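Putative NADH-flavin reductase (Lactobacillus casei ATCC 334, PDB 3H2S) binds NADPH in a Rossmann-type fold and probably acts as an NAD(P)H-dependent oxidoreductase. Local coordinates at residues Ser14-Glu19 with Ala65-Leu70; Gly190-Ala195 with Ile210-Ala215; Asn152-Ser157 with Leu197-His202; Asp97-Phe102 with Glu201-Ile206. One frame throughout, in Å; residues are numbered along the deposited sequence.

Overall arrangement
After strand 2-6 comes helix 11-22, and contact 1 closes a loop by bringing it down on strand 65-68, the fourth strand of the chain and a neighbour of strand 2-6 in the sheet. After it, contacts 4, 3 and 2 open in turn at strand 99-103, strand 153-158 and helix 189-201. Contacts 3 and 4 end on overlapping residues around the end of that helix, the shorter loop of contact 3 lying within that of contact 4, and their centres are about 4 Å apart. Contact 2, closed by strand 209-214, crosses both. Helices 11-22 and 189-201 thus pack side by side over one sheet, Ala-15 and Glu-19 touching Ala-193.

Contact 1. Residues Ser14-Glu19 with Ala65-Leu70; sequences SAIVAE and AVVDAL. With NDP (NADPH dihydro-nicotinamide-adenine-dinucleotide phosphate), chain C.
With CG1 anti to the carbonyl carbon (chi1 -66°) and an extended second torsion (chi2 154°), Ile-16 sends its CD1 methyl from the helix down onto the sheet. Val-67 answers from the strand: its CG1 stands anti to the backbone N, and the two side chains meet tip to tip, Ile-16 CD1 lying 3.8 Å from Val-67 CG1. The same methyl also rests against Ala-69, with Ile-16 CD1 3.9 Å from Ala-69 CB, so one terminal carbon serves both the strand and the turn that follows it. This is the packing of a Rossmann fold, in which the first helix covers the parallel strands and the loops at the C-terminal strand ends meet the dinucleotide. At the end of strand 65-68, Asp-68 starts an Asx turn: its OD1 accepts from Leu-70 N at 3.1 Å, met nearly head-on. Leu-70, the residue so held, reaches NADPH, its CD2 methyl lying 3.6 Å from N3A of the adenine and Leu-70 O 3.4 Å from C3D of the nicotinamide ribose.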
loop_
_atom_site.group_PDB
_atom_site.type_symbol
_atom_site.label_atom_id
_atom_site.label_comp_id
_atom_site.label_asym_id
_atom_site.label_seq_id
_atom_site.Cartn_x
_atom_site.Cartn_y
_atom_site.Cartn_z
ATOM N N SER A 14 -18.559 -5.248 15.466
ATOM C CA SER A 14 -19.304 -5.182 16.705
ATOM C C SER A 14 -19.215 -6.514 17.457
ATOM O O SER A 14 -19.149 -6.537 18.689
ATOM C CB SER A 14 -20.759 -4.806 16.444
ATOM O OG SER A 14 -21.394 -5.783 15.652
ATOM N N ALA A 15 -19.110 -7.606 16.703
ATOM C CA ALA A 15 -18.952 -8.936 17.284
ATOM C C ALA A 15 -17.569 -9.059 17.926
ATOM O O ALA A 15 -17.421 -9.649 19.004
ATOM C CB ALA A 15 -19.132 -9.990 16.219
ATOM N N ILE A 16 -16.563 -8.507 17.248
ATOM C CA ILE A 16 -15.189 -8.471 17.765
ATOM C C ILE A 16 -15.092 -7.651 19.053
ATOM O O ILE A 16 -14.442 -8.064 20.021
ATOM C CB ILE A 16 -14.214 -7.900 16.721
ATOM C CG1 ILE A 16 -14.124 -8.858 15.511
ATOM C CG2 ILE A 16 -12.846 -7.660 17.350
ATOM C CD1 ILE A 16 -13.730 -8.165 14.192
ATOM N N VAL A 17 -15.769 -6.505 19.078
ATOM C CA VAL A 17 -15.779 -5.670 20.282
ATOM C C VAL A 17 -16.371 -6.430 21.463
ATOM O O VAL A 17 -15.766 -6.490 22.539
ATOM C CB VAL A 17 -16.540 -4.336 20.069
ATOM C CG1 VAL A 17 -16.766 -3.622 21.417
ATOM C CG2 VAL A 17 -15.768 -3.431 19.120
ATOM N N ALA A 18 -17.472 -7.144 21.216
ATOM C CA ALA A 18 -18.138 -7.907 22.267
ATOM C C ALA A 18 -17.260 -9.050 22.785
ATOM O O ALA A 18 -17.120 -9.242 23.998
ATOM C CB ALA A 18 -19.482 -8.454 21.759
ATOM N N GLU A 19 -16.639 -9.778 21.866
ATOM C CA GLU A 19 -15.792 -10.903 22.244
ATOM C C GLU A 19 -14.566 -10.391 22.997
ATOM O O GLU A 19 -14.120 -11.010 23.963
ATOM C CB GLU A 19 -15.359 -11.710 21.014
ATOM C CG GLU A 19 -14.484 -12.933 21.355
ATOM C CD GLU A 19 -15.223 -13.968 22.208
ATOM O OE1 GLU A 19 -16.477 -13.931 22.237
ATOM O OE2 GLU A 19 -14.552 -14.809 22.861
ATOM N N ALA A 65 -2.874 -4.335 20.013
ATOM C CA ALA A 65 -3.379 -4.961 18.797
ATOM C C ALA A 65 -4.386 -4.071 18.081
ATOM O O ALA A 65 -5.097 -3.268 18.704
ATOM C CB ALA A 65 -4.019 -6.299 19.103
ATOM N N VAL A 66 -4.491 -4.294 16.780
ATOM C CA VAL A 66 -5.460 -3.615 15.930
ATOM C C VAL A 66 -6.190 -4.652 15.089
ATOM O O VAL A 66 -5.572 -5.575 14.555
ATOM C CB VAL A 66 -4.768 -2.602 14.980
ATOM C CG1 VAL A 66 -5.815 -1.907 14.104
ATOM C CG2 VAL A 66 -4.003 -1.566 15.800
ATOM N N VAL A 67 -7.503 -4.502 14.964
ATOM C CA VAL A 67 -8.250 -5.364 14.070
ATOM C C VAL A 67 -8.895 -4.543 12.966
ATOM O O VAL A 67 -9.578 -3.551 13.241
ATOM C CB VAL A 67 -9.333 -6.176 14.824
ATOM C CG1 VAL A 67 -10.111 -7.072 13.824
ATOM C CG2 VAL A 67 -8.683 -7.014 15.919
ATOM N N ASP A 68 -8.629 -4.919 11.720
ATOM C CA ASP A 68 -9.230 -4.241 10.563
ATOM C C ASP A 68 -10.528 -4.951 10.132
ATOM O O ASP A 68 -10.488 -5.989 9.473
ATOM C CB ASP A 68 -8.221 -4.147 9.401
ATOM C CG ASP A 68 -8.798 -3.488 8.149
ATOM O OD1 ASP A 68 -10.025 -3.265 8.074
ATOM O OD2 ASP A 68 -8.002 -3.203 7.208
ATOM N N ALA A 69 -11.670 -4.439 10.596
ATOM C CA ALA A 69 -12.962 -4.988 10.200
ATOM C C ALA A 69 -13.741 -4.018 9.325
ATOM O O ALA A 69 -14.971 -4.027 9.323
ATOM C CB ALA A 69 -13.795 -5.352 11.456
ATOM N N LEU A 70 -13.026 -3.143 8.625
ATOM C CA LEU A 70 -13.660 -2.184 7.718
ATOM C C LEU A 70 -14.117 -2.886 6.451
ATOM O O LEU A 70 -13.502 -3.873 6.019
ATOM C CB LEU A 70 -12.672 -1.063 7.350
ATOM C CG LEU A 70 -12.253 -0.125 8.475
ATOM C CD1 LEU A 70 -10.893 0.519 8.159
ATOM C CD2 LEU A 70 -13.319 0.922 8.774
HETATM P PA NDP C . -19.859 -3.873 7.523
HETATM O O1A NDP C . -20.470 -3.505 6.140
HETATM O O2A NDP C . -20.780 -4.321 8.606
HETATM O O5B NDP C . -19.229 -2.328 7.822
HETATM C C5B NDP C . -17.826 -2.459 8.168
HETATM C C4B NDP C . -17.313 -1.133 8.853
HETATM O O4B NDP C . -16.799 -0.288 7.843
HETATM C C3B NDP C . -18.461 -0.309 9.528
HETATM O O3B NDP C . -18.053 -0.090 10.842
HETATM C C2B NDP C . -18.452 1.032 8.685
HETATM O O2B NDP C . -18.810 2.192 9.349
HETATM C C1B NDP C . -16.951 1.036 8.261
HETATM N N9A NDP C . -16.750 1.883 7.073
HETATM C C8A NDP C . -17.273 1.592 5.787
HETATM N N7A NDP C . -16.926 2.496 4.867
HETATM C C5A NDP C . -16.112 3.409 5.571
HETATM C C6A NDP C . -15.439 4.554 5.111
HETATM N N6A NDP C . -15.588 4.920 3.807
HETATM N N1A NDP C . -14.919 5.427 6.047
HETATM C C2A NDP C . -14.812 4.959 7.326
HETATM N N3A NDP C . -15.246 3.773 7.850
HETATM C C4A NDP C . -15.979 3.045 6.940
HETATM O O3 NDP C . -18.960 -5.082 7.057
HETATM P PN NDP C . -18.716 -6.646 7.413
HETATM O O1N NDP C . -18.586 -6.779 8.942
HETATM O O2N NDP C . -19.933 -7.323 6.859
HETATM O O5D NDP C . -17.313 -7.187 6.775
HETATM C C5D NDP C . -16.082 -7.151 7.502
HETATM C C4D NDP C . -15.003 -7.780 6.602
HETATM O O4D NDP C . -15.539 -9.020 6.173
HETATM C C3D NDP C . -14.570 -6.991 5.331
HETATM O O3D NDP C . -13.230 -7.203 5.074
HETATM C C2D NDP C . -15.519 -7.632 4.253
HETATM O O2D NDP C . -14.949 -7.574 2.970
HETATM C C1D NDP C . -15.461 -9.114 4.770
HETATM N N1N NDP C . -16.486 -9.939 4.134
HETATM C C2N NDP C . -16.005 -10.986 3.241
HETATM C C3N NDP C . -17.093 -11.669 2.413
HETATM C C7N NDP C . -16.608 -13.029 1.942
HETATM O O7N NDP C . -15.458 -13.159 1.547
HETATM N N7N NDP C . -17.528 -14.058 1.813
HETATM C C4N NDP C . -18.519 -11.673 2.925
HETATM C C5N NDP C . -18.944 -10.391 3.596
HETATM C C6N NDP C . -17.883 -9.557 4.278
HETATM P P2B NDP C . -20.379 2.533 9.630
HETATM O O1X NDP C . -20.924 1.541 10.721
HETATM O O2X NDP C . -20.396 3.928 10.357
HETATM O O3X NDP C . -21.204 2.480 8.391
#

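Contact 2. Residues Gly190-Ala195 with Ile210-Ala215; sequences GNMALA and IVVRDA
Asn-191, near the start of helix 189-201, points its amide at Asp-214 at the end of strand 209-214, and ND2 donates to Asp-214 OD1 at 2.8 Å with an N-H...O angle of 167°. The acceptor lies close to the amide plane of Asn-191, whereas ND2 comes in from above the carboxylate plane, the two planes being turned 63° apart. Next along the helix, Met-192 is a selenomethionine whose CG is anti to the backbone N; bends at the next two torsions curl its end toward the strand, putting Met-192 CE 3.8 Å from Val-212 CG2. One turn after Asn-191, Ala-195 CB lies 3.9 Å from Val-212 CG1, so this valine spreads its two methyls between two helix residues. Helix and strand run at 137°, their axes 8.6 Å apart, and Ile-156 of the adjoining strand extends the apolar layer. Replacing Asn-191 by alanine removes both amide atoms, which would probably cost Asp-214 one donor and leave the Thr-168 backbone N without its OD1 acceptor. Since Asp-214 also accepts from Thr-188 N through OD1 and bonds His-186 through OD2, its negative charge is likely to be offset by several partners beside an otherwise apolar interface.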
loop_
_atom_site.group_PDB
_atom_site.type_symbol
_atom_site.label_atom_id
_atom_site.label_comp_id
_atom_site.label_asym_id
_atom_site.label_seq_id
_atom_site.Cartn_x
_atom_site.Cartn_y
_atom_site.Cartn_z
ATOM N N GLY A 190 -20.043 -14.096 15.007
ATOM C CA GLY A 190 -19.612 -14.532 16.336
ATOM C C GLY A 190 -18.395 -15.442 16.293
ATOM O O GLY A 190 -17.442 -15.259 17.054
ATOM N N ASN A 191 -18.395 -16.385 15.360
ATOM C CA ASN A 191 -17.290 -17.342 15.233
ATOM C C ASN A 191 -16.013 -16.749 14.640
ATOM O O ASN A 191 -14.903 -17.018 15.130
ATOM C CB ASN A 191 -17.737 -18.569 14.429
ATOM C CG ASN A 191 -18.428 -19.589 15.293
ATOM O OD1 ASN A 191 -18.140 -19.683 16.487
ATOM N ND2 ASN A 191 -19.439 -20.261 14.740
HETATM N N MSE A 192 -16.185 -15.810 13.712
HETATM C CA MSE A 192 -15.069 -14.993 13.258
HETATM C C MSE A 192 -14.455 -14.237 14.436
HETATM O O MSE A 192 -13.230 -14.165 14.555
HETATM C CB MSE A 192 -15.514 -14.013 12.154
HETATM C CG MSE A 192 -14.426 -13.034 11.740
HETATM SE SE MSE A 192 -12.856 -13.919 10.935
HETATM C CE MSE A 192 -13.645 -14.397 9.215
ATOM N N ALA A 193 -15.300 -13.694 15.309
ATOM C CA ALA A 193 -14.800 -13.002 16.495
ATOM C C ALA A 193 -13.969 -13.943 17.386
ATOM O O ALA A 193 -12.919 -13.546 17.890
ATOM C CB ALA A 193 -15.949 -12.370 17.303
ATOM N N LEU A 194 -14.466 -15.159 17.606
ATOM C CA LEU A 194 -13.706 -16.175 18.348
ATOM C C LEU A 194 -12.326 -16.362 17.738
ATOM O O LEU A 194 -11.325 -16.404 18.450
ATOM C CB LEU A 194 -14.430 -17.535 18.356
ATOM C CG LEU A 194 -15.705 -17.727 19.182
ATOM C CD1 LEU A 194 -16.073 -19.215 19.226
ATOM C CD2 LEU A 194 -15.547 -17.163 20.590
ATOM N N ALA A 195 -12.297 -16.572 16.425
ATOM C CA ALA A 195 -11.049 -16.840 15.701
ATOM C C ALA A 195 -10.061 -15.677 15.804
ATOM O O ALA A 195 -8.866 -15.872 15.945
ATOM C CB ALA A 195 -11.356 -17.175 14.218
ATOM N N ILE A 210 -5.091 -17.554 7.410
ATOM C CA ILE A 210 -5.952 -18.703 7.638
ATOM C C ILE A 210 -7.387 -18.440 7.164
ATOM O O ILE A 210 -7.745 -17.309 6.858
ATOM C CB ILE A 210 -5.936 -19.134 9.109
ATOM C CG1 ILE A 210 -6.356 -17.974 10.022
ATOM C CG2 ILE A 210 -4.533 -19.675 9.488
ATOM C CD1 ILE A 210 -6.668 -18.399 11.472
ATOM N N VAL A 211 -8.168 -19.506 7.012
ATOM C CA VAL A 211 -9.584 -19.370 6.667
ATOM C C VAL A 211 -10.352 -20.080 7.771
ATOM O O VAL A 211 -9.886 -21.090 8.293
ATOM C CB VAL A 211 -9.909 -20.044 5.320
ATOM C CG1 VAL A 211 -9.383 -21.487 5.279
ATOM C CG2 VAL A 211 -11.405 -20.007 5.031
ATOM N N VAL A 212 -11.548 -19.593 8.079
ATOM C CA VAL A 212 -12.344 -20.222 9.138
ATOM C C VAL A 212 -13.777 -20.495 8.701
ATOM O O VAL A 212 -14.351 -19.721 7.939
ATOM C CB VAL A 212 -12.324 -19.388 10.439
ATOM C CG1 VAL A 212 -10.944 -19.445 11.063
ATOM C CG2 VAL A 212 -12.710 -17.944 10.167
ATOM N N ARG A 213 -14.341 -21.609 9.168
ATOM C CA ARG A 213 -15.761 -21.878 8.970
ATOM C C ARG A 213 -16.410 -22.260 10.299
ATOM O O ARG A 213 -15.718 -22.635 11.258
ATOM C CB ARG A 213 -15.962 -23.001 7.947
ATOM C CG ARG A 213 -15.547 -24.390 8.454
ATOM C CD ARG A 213 -16.056 -25.473 7.513
ATOM N NE ARG A 213 -15.501 -26.792 7.811
ATOM C CZ ARG A 213 -16.047 -27.671 8.653
ATOM N NH1 ARG A 213 -17.091 -27.334 9.401
ATOM N NH2 ARG A 213 -15.496 -28.872 8.805
ATOM N N ASP A 214 -17.741 -22.219 10.333
ATOM C CA ASP A 214 -18.485 -22.703 11.485
ATOM C C ASP A 214 -18.217 -24.193 11.650
ATOM O O ASP A 214 -18.232 -24.943 10.671
ATOM C CB ASP A 214 -19.988 -22.490 11.294
ATOM C CG ASP A 214 -20.383 -21.029 11.286
ATOM O OD1 ASP A 214 -19.696 -20.212 11.951
ATOM O OD2 ASP A 214 -21.424 -20.709 10.662
ATOM N N ALA A 215 -18.109 -24.633 12.899
ATOM C CA ALA A 215 -17.971 -26.066 13.198
ATOM C C ALA A 215 -19.321 -26.758 13.104
ATOM O O ALA A 215 -20.359 -26.100 12.987
ATOM C CB ALA A 215 -17.372 -26.271 14.578
#

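Contact 3. Residues Asn152-Ser157 with Leu197-His202; sequences NWIGIS and LDQLEH
Gln-199 lays the aliphatic part of its side chain over the isoleucines of strand 153-158, with CB 4.2 Å from Ile-154 CD1 and CG 4.3 Å from Ile-156 CD1. In this Rossmann-type fold, helix 189-201 covers one face of the central sheet, and here its last turn meets the strand that lies between 99-103 and 209-214. Ile-154 and Ile-156, two residues apart, both point toward the helix, and each offers its terminal methyl. The glutamine bends at its second torsion (chi2 -65°), which brings OE1 as well as CB to Ile-154, and the axes of Ile-154 and Gln-199 are set obliquely. The buried amide oxygen is not left without donors: Gln-199 OE1 accepts from the backbone N of both Thr-204 and Ala-205, tying the helix end to the loop that leaves it. Ile-210 of the neighbouring strand touches the same glutamine. Toward Ile-154 that oxygen makes a purely van der Waals approach, Gln-199 OE1 standing 4.1 Å from Ile-154 CD1.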
loop_
_atom_site.group_PDB
_atom_site.type_symbol
_atom_site.label_atom_id
_atom_site.label_comp_id
_atom_site.label_asym_id
_atom_site.label_seq_id
_atom_site.Cartn_x
_atom_site.Cartn_y
_atom_site.Cartn_z
ATOM N N ASN A 152 3.806 -7.468 12.382
ATOM C CA ASN A 152 3.077 -8.612 12.951
ATOM C C ASN A 152 1.621 -8.686 12.476
ATOM O O ASN A 152 0.683 -8.523 13.268
ATOM C CB ASN A 152 3.148 -8.633 14.486
ATOM C CG ASN A 152 4.542 -8.957 14.995
ATOM O OD1 ASN A 152 5.286 -9.721 14.373
ATOM N ND2 ASN A 152 4.903 -8.378 16.133
ATOM N N TRP A 153 1.438 -8.862 11.174
ATOM C CA TRP A 153 0.090 -8.930 10.615
ATOM C C TRP A 153 -0.400 -10.369 10.566
ATOM O O TRP A 153 0.394 -11.304 10.646
ATOM C CB TRP A 153 0.029 -8.284 9.225
ATOM C CG TRP A 153 0.909 -8.934 8.196
ATOM C CD1 TRP A 153 2.174 -8.553 7.837
ATOM C CD2 TRP A 153 0.619 -10.118 7.437
ATOM N NE1 TRP A 153 2.661 -9.393 6.868
ATOM C CE2 TRP A 153 1.713 -10.343 6.584
ATOM C CE3 TRP A 153 -0.524 -10.923 7.290
ATOM C CZ2 TRP A 153 1.746 -11.402 5.681
ATOM C CZ3 TRP A 153 -0.486 -11.968 6.380
ATOM C CH2 TRP A 153 0.628 -12.182 5.580
ATOM N N ILE A 154 -1.719 -10.530 10.595
ATOM C CA ILE A 154 -2.351 -11.828 10.484
ATOM C C ILE A 154 -3.570 -11.669 9.566
ATOM O O ILE A 154 -4.359 -10.741 9.723
ATOM C CB ILE A 154 -2.826 -12.353 11.853
ATOM C CG1 ILE A 154 -1.652 -12.555 12.818
ATOM C CG2 ILE A 154 -3.598 -13.672 11.693
ATOM C CD1 ILE A 154 -2.104 -12.688 14.273
ATOM N N GLY A 155 -3.671 -12.523 8.549
ATOM C CA GLY A 155 -4.835 -12.496 7.668
ATOM C C GLY A 155 -5.812 -13.617 7.974
ATOM O O GLY A 155 -5.410 -14.762 8.228
ATOM N N ILE A 156 -7.097 -13.274 8.042
ATOM C CA ILE A 156 -8.138 -14.273 8.199
ATOM C C ILE A 156 -9.246 -14.056 7.170
ATOM O O ILE A 156 -9.898 -12.996 7.130
ATOM C CB ILE A 156 -8.772 -14.248 9.610
ATOM C CG1 ILE A 156 -7.699 -14.363 10.691
ATOM C CG2 ILE A 156 -9.797 -15.372 9.743
ATOM C CD1 ILE A 156 -8.250 -14.273 12.112
ATOM N N SER A 157 -9.452 -15.071 6.335
ATOM C CA SER A 157 -10.514 -15.025 5.338
ATOM C C SER A 157 -11.723 -15.745 5.908
ATOM O O SER A 157 -11.578 -16.823 6.512
ATOM C CB SER A 157 -10.073 -15.711 4.040
ATOM O OG SER A 157 -9.178 -14.898 3.310
ATOM N N LEU A 197 -9.968 -13.245 18.206
ATOM C CA LEU A 197 -9.504 -13.112 19.568
ATOM C C LEU A 197 -8.592 -14.264 19.946
ATOM O O LEU A 197 -7.641 -14.068 20.687
ATOM C CB LEU A 197 -10.668 -12.988 20.560
ATOM C CG LEU A 197 -11.056 -11.542 20.908
ATOM C CD1 LEU A 197 -9.886 -10.787 21.524
ATOM C CD2 LEU A 197 -11.590 -10.816 19.680
ATOM N N ASP A 198 -8.845 -15.443 19.380
ATOM C CA ASP A 198 -7.947 -16.582 19.596
ATOM C C ASP A 198 -6.544 -16.242 19.116
ATOM O O ASP A 198 -5.561 -16.563 19.776
ATOM C CB ASP A 198 -8.462 -17.835 18.883
ATOM C CG ASP A 198 -9.524 -18.565 19.691
ATOM O OD1 ASP A 198 -9.805 -18.146 20.835
ATOM O OD2 ASP A 198 -10.069 -19.561 19.181
ATOM N N GLN A 199 -6.453 -15.672 17.914
ATOM C CA GLN A 199 -5.148 -15.291 17.355
ATOM C C GLN A 199 -4.493 -14.188 18.174
ATOM O O GLN A 199 -3.286 -14.190 18.362
ATOM C CB GLN A 199 -5.299 -14.860 15.895
ATOM C CG GLN A 199 -5.521 -16.012 14.939
ATOM C CD GLN A 199 -4.327 -16.957 14.868
ATOM O OE1 GLN A 199 -3.182 -16.537 15.003
ATOM N NE2 GLN A 199 -4.601 -18.242 14.744
ATOM N N LEU A 200 -5.273 -13.192 18.588
ATOM C CA LEU A 200 -4.727 -12.103 19.406
ATOM C C LEU A 200 -4.121 -12.636 20.713
ATOM O O LEU A 200 -3.056 -12.185 21.148
ATOM C CB LEU A 200 -5.819 -11.081 19.712
ATOM C CG LEU A 200 -5.806 -9.742 18.969
ATOM C CD1 LEU A 200 -5.007 -9.778 17.687
ATOM C CD2 LEU A 200 -7.205 -9.176 18.778
ATOM N N GLU A 201 -4.805 -13.594 21.338
ATOM C CA GLU A 201 -4.362 -14.120 22.627
ATOM C C GLU A 201 -3.255 -15.144 22.465
ATOM O O GLU A 201 -2.346 -15.207 23.286
ATOM C CB GLU A 201 -5.530 -14.698 23.437
ATOM C CG GLU A 201 -6.498 -13.635 23.936
ATOM C CD GLU A 201 -7.578 -14.189 24.859
ATOM O OE1 GLU A 201 -8.012 -15.349 24.650
ATOM O OE2 GLU A 201 -7.947 -13.489 25.833
ATOM N N HIS A 202 -3.293 -15.888 21.364
ATOM C CA HIS A 202 -2.273 -16.896 21.072
ATOM C C HIS A 202 -1.948 -16.901 19.581
ATOM O O HIS A 202 -2.542 -17.673 18.823
ATOM C CB HIS A 202 -2.761 -18.288 21.476
ATOM C CG HIS A 202 -2.696 -18.558 22.947
ATOM N ND1 HIS A 202 -2.358 -19.795 23.458
ATOM C CD2 HIS A 202 -3.048 -17.789 24.013
ATOM C CE1 HIS A 202 -2.451 -19.763 24.777
ATOM N NE2 HIS A 202 -2.859 -18.554 25.140
#

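Contact 4. Residues Asp97-Phe102 with Glu201-Ile206; sequences DTLAVF and EHPTAI
Leu-99 divides its two methyls between two residues of the loop that follows helix 189-201, and it lies at about a right angle to each. CD1 meets the ring of Pro-203 at its far corner, Leu-99 CD1 being 3.8 Å from Pro-203 CG. The other branch turns to Ile-206, where Leu-99 CD2 comes within 3.9 Å of Ile-206 CD1. What puts the fork there is a side chain with CG anti to the carbonyl carbon (chi1 -62°). Ile-206 reaches in by its end alone: its bond to CB points to the side of Leu-99, and an extended second torsion (chi2 169°) carries CD1 in. Strand 99-103 sits between 65-68 and 153-158 in the parallel part of the Rossmann-type sheet, and the loop is the connection from helix 189-201 into strand 209-214, passing the start of strands 99-103 and 153-158 and away from the NADPH site. Partly exposed and wholly apolar, the contact continues inward through Leu-200 of the helix, which touches Leu-99, while Asn-152 touches both Leu-99 and Ile-206.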
loop_
_atom_site.group_PDB
_atom_site.type_symbol
_atom_site.label_atom_id
_atom_site.label_comp_id
_atom_site.label_asym_id
_atom_site.label_seq_id
_atom_site.Cartn_x
_atom_site.Cartn_y
_atom_site.Cartn_z
ATOM N N ASP A 97 5.612 -3.913 17.917
ATOM C CA ASP A 97 5.279 -5.302 18.228
ATOM C C ASP A 97 3.791 -5.545 18.002
ATOM O O ASP A 97 3.319 -6.688 18.083
ATOM C CB ASP A 97 5.610 -5.608 19.694
ATOM C CG ASP A 97 7.098 -5.669 19.954
ATOM O OD1 ASP A 97 7.871 -5.819 18.982
ATOM O OD2 ASP A 97 7.493 -5.601 21.137
ATOM N N THR A 98 3.058 -4.462 17.748
ATOM C CA THR A 98 1.598 -4.513 17.630
ATOM C C THR A 98 1.112 -5.579 16.660
ATOM O O THR A 98 1.499 -5.584 15.492
ATOM C CB THR A 98 1.038 -3.144 17.222
ATOM O OG1 THR A 98 1.473 -2.170 18.173
ATOM C CG2 THR A 98 -0.506 -3.158 17.193
ATOM N N LEU A 99 0.183 -6.417 17.131
ATOM C CA LEU A 99 -0.475 -7.403 16.288
ATOM C C LEU A 99 -1.561 -6.732 15.466
ATOM O O LEU A 99 -2.364 -5.962 15.991
ATOM C CB LEU A 99 -1.122 -8.492 17.151
ATOM C CG LEU A 99 -0.221 -9.346 18.038
ATOM C CD1 LEU A 99 -1.103 -10.293 18.852
ATOM C CD2 LEU A 99 0.702 -10.138 17.158
ATOM N N ALA A 100 -1.620 -7.054 14.184
ATOM C CA ALA A 100 -2.683 -6.522 13.333
ATOM C C ALA A 100 -3.387 -7.662 12.618
ATOM O O ALA A 100 -2.781 -8.341 11.783
ATOM C CB ALA A 100 -2.103 -5.546 12.319
ATOM N N VAL A 101 -4.674 -7.850 12.912
ATOM C CA VAL A 101 -5.470 -8.843 12.206
ATOM C C VAL A 101 -6.326 -8.198 11.125
ATOM O O VAL A 101 -7.118 -7.296 11.397
ATOM C CB VAL A 101 -6.370 -9.656 13.177
ATOM C CG1 VAL A 101 -7.265 -10.660 12.411
ATOM C CG2 VAL A 101 -5.513 -10.369 14.204
ATOM N N PHE A 102 -6.198 -8.702 9.907
ATOM C CA PHE A 102 -6.982 -8.199 8.773
ATOM C C PHE A 102 -7.976 -9.264 8.350
ATOM O O PHE A 102 -7.603 -10.438 8.198
ATOM C CB PHE A 102 -6.064 -7.873 7.585
ATOM C CG PHE A 102 -5.095 -6.777 7.858
ATOM C CD1 PHE A 102 -5.389 -5.478 7.489
ATOM C CD2 PHE A 102 -3.893 -7.036 8.515
ATOM C CE1 PHE A 102 -4.507 -4.435 7.770
ATOM C CE2 PHE A 102 -3.022 -5.995 8.848
ATOM C CZ PHE A 102 -3.327 -4.692 8.465
ATOM N N GLU A 201 -4.805 -13.594 21.338
ATOM C CA GLU A 201 -4.362 -14.120 22.627
ATOM C C GLU A 201 -3.255 -15.144 22.465
ATOM O O GLU A 201 -2.346 -15.207 23.286
ATOM C CB GLU A 201 -5.530 -14.698 23.437
ATOM C CG GLU A 201 -6.498 -13.635 23.936
ATOM C CD GLU A 201 -7.578 -14.189 24.859
ATOM O OE1 GLU A 201 -8.012 -15.349 24.650
ATOM O OE2 GLU A 201 -7.947 -13.489 25.833
ATOM N N HIS A 202 -3.293 -15.888 21.364
ATOM C CA HIS A 202 -2.273 -16.896 21.072
ATOM C C HIS A 202 -1.948 -16.901 19.581
ATOM O O HIS A 202 -2.542 -17.673 18.823
ATOM C CB HIS A 202 -2.761 -18.288 21.476
ATOM C CG HIS A 202 -2.696 -18.558 22.947
ATOM N ND1 HIS A 202 -2.358 -19.795 23.458
ATOM C CD2 HIS A 202 -3.048 -17.789 24.013
ATOM C CE1 HIS A 202 -2.451 -19.763 24.777
ATOM N NE2 HIS A 202 -2.859 -18.554 25.140
ATOM N N PRO A 203 -1.118 -15.941 19.131
ATOM C CA PRO A 203 -0.901 -15.808 17.689
ATOM C C PRO A 203 -0.188 -17.031 17.123
ATOM O O PRO A 203 0.845 -17.442 17.648
ATOM C CB PRO A 203 -0.007 -14.563 17.556
ATOM C CG PRO A 203 0.079 -13.950 18.894
ATOM C CD PRO A 203 -0.385 -14.936 19.917
ATOM N N THR A 204 -0.827 -17.715 16.186
ATOM C CA THR A 204 -0.193 -18.846 15.522
ATOM C C THR A 204 -0.011 -18.569 14.028
ATOM O O THR A 204 0.766 -19.229 13.352
ATOM C CB THR A 204 -0.999 -20.150 15.717
ATOM O OG1 THR A 204 -0.442 -21.175 14.890
ATOM C CG2 THR A 204 -2.428 -19.963 15.327
ATOM N N ALA A 205 -0.693 -17.547 13.535
ATOM C CA ALA A 205 -0.739 -17.283 12.097
ATOM C C ALA A 205 -0.098 -15.938 11.732
ATOM O O ALA A 205 -0.447 -15.339 10.707
ATOM C CB ALA A 205 -2.169 -17.332 11.611
ATOM N N ILE A 206 0.885 -15.501 12.523
ATOM C CA ILE A 206 1.599 -14.265 12.213
ATOM C C ILE A 206 2.275 -14.351 10.830
ATOM O O ILE A 206 2.898 -15.363 10.490
ATOM C CB ILE A 206 2.624 -13.890 13.304
ATOM C CG1 ILE A 206 1.897 -13.345 14.545
ATOM C CG2 ILE A 206 3.616 -12.842 12.772
ATOM C CD1 ILE A 206 2.774 -13.195 15.783
#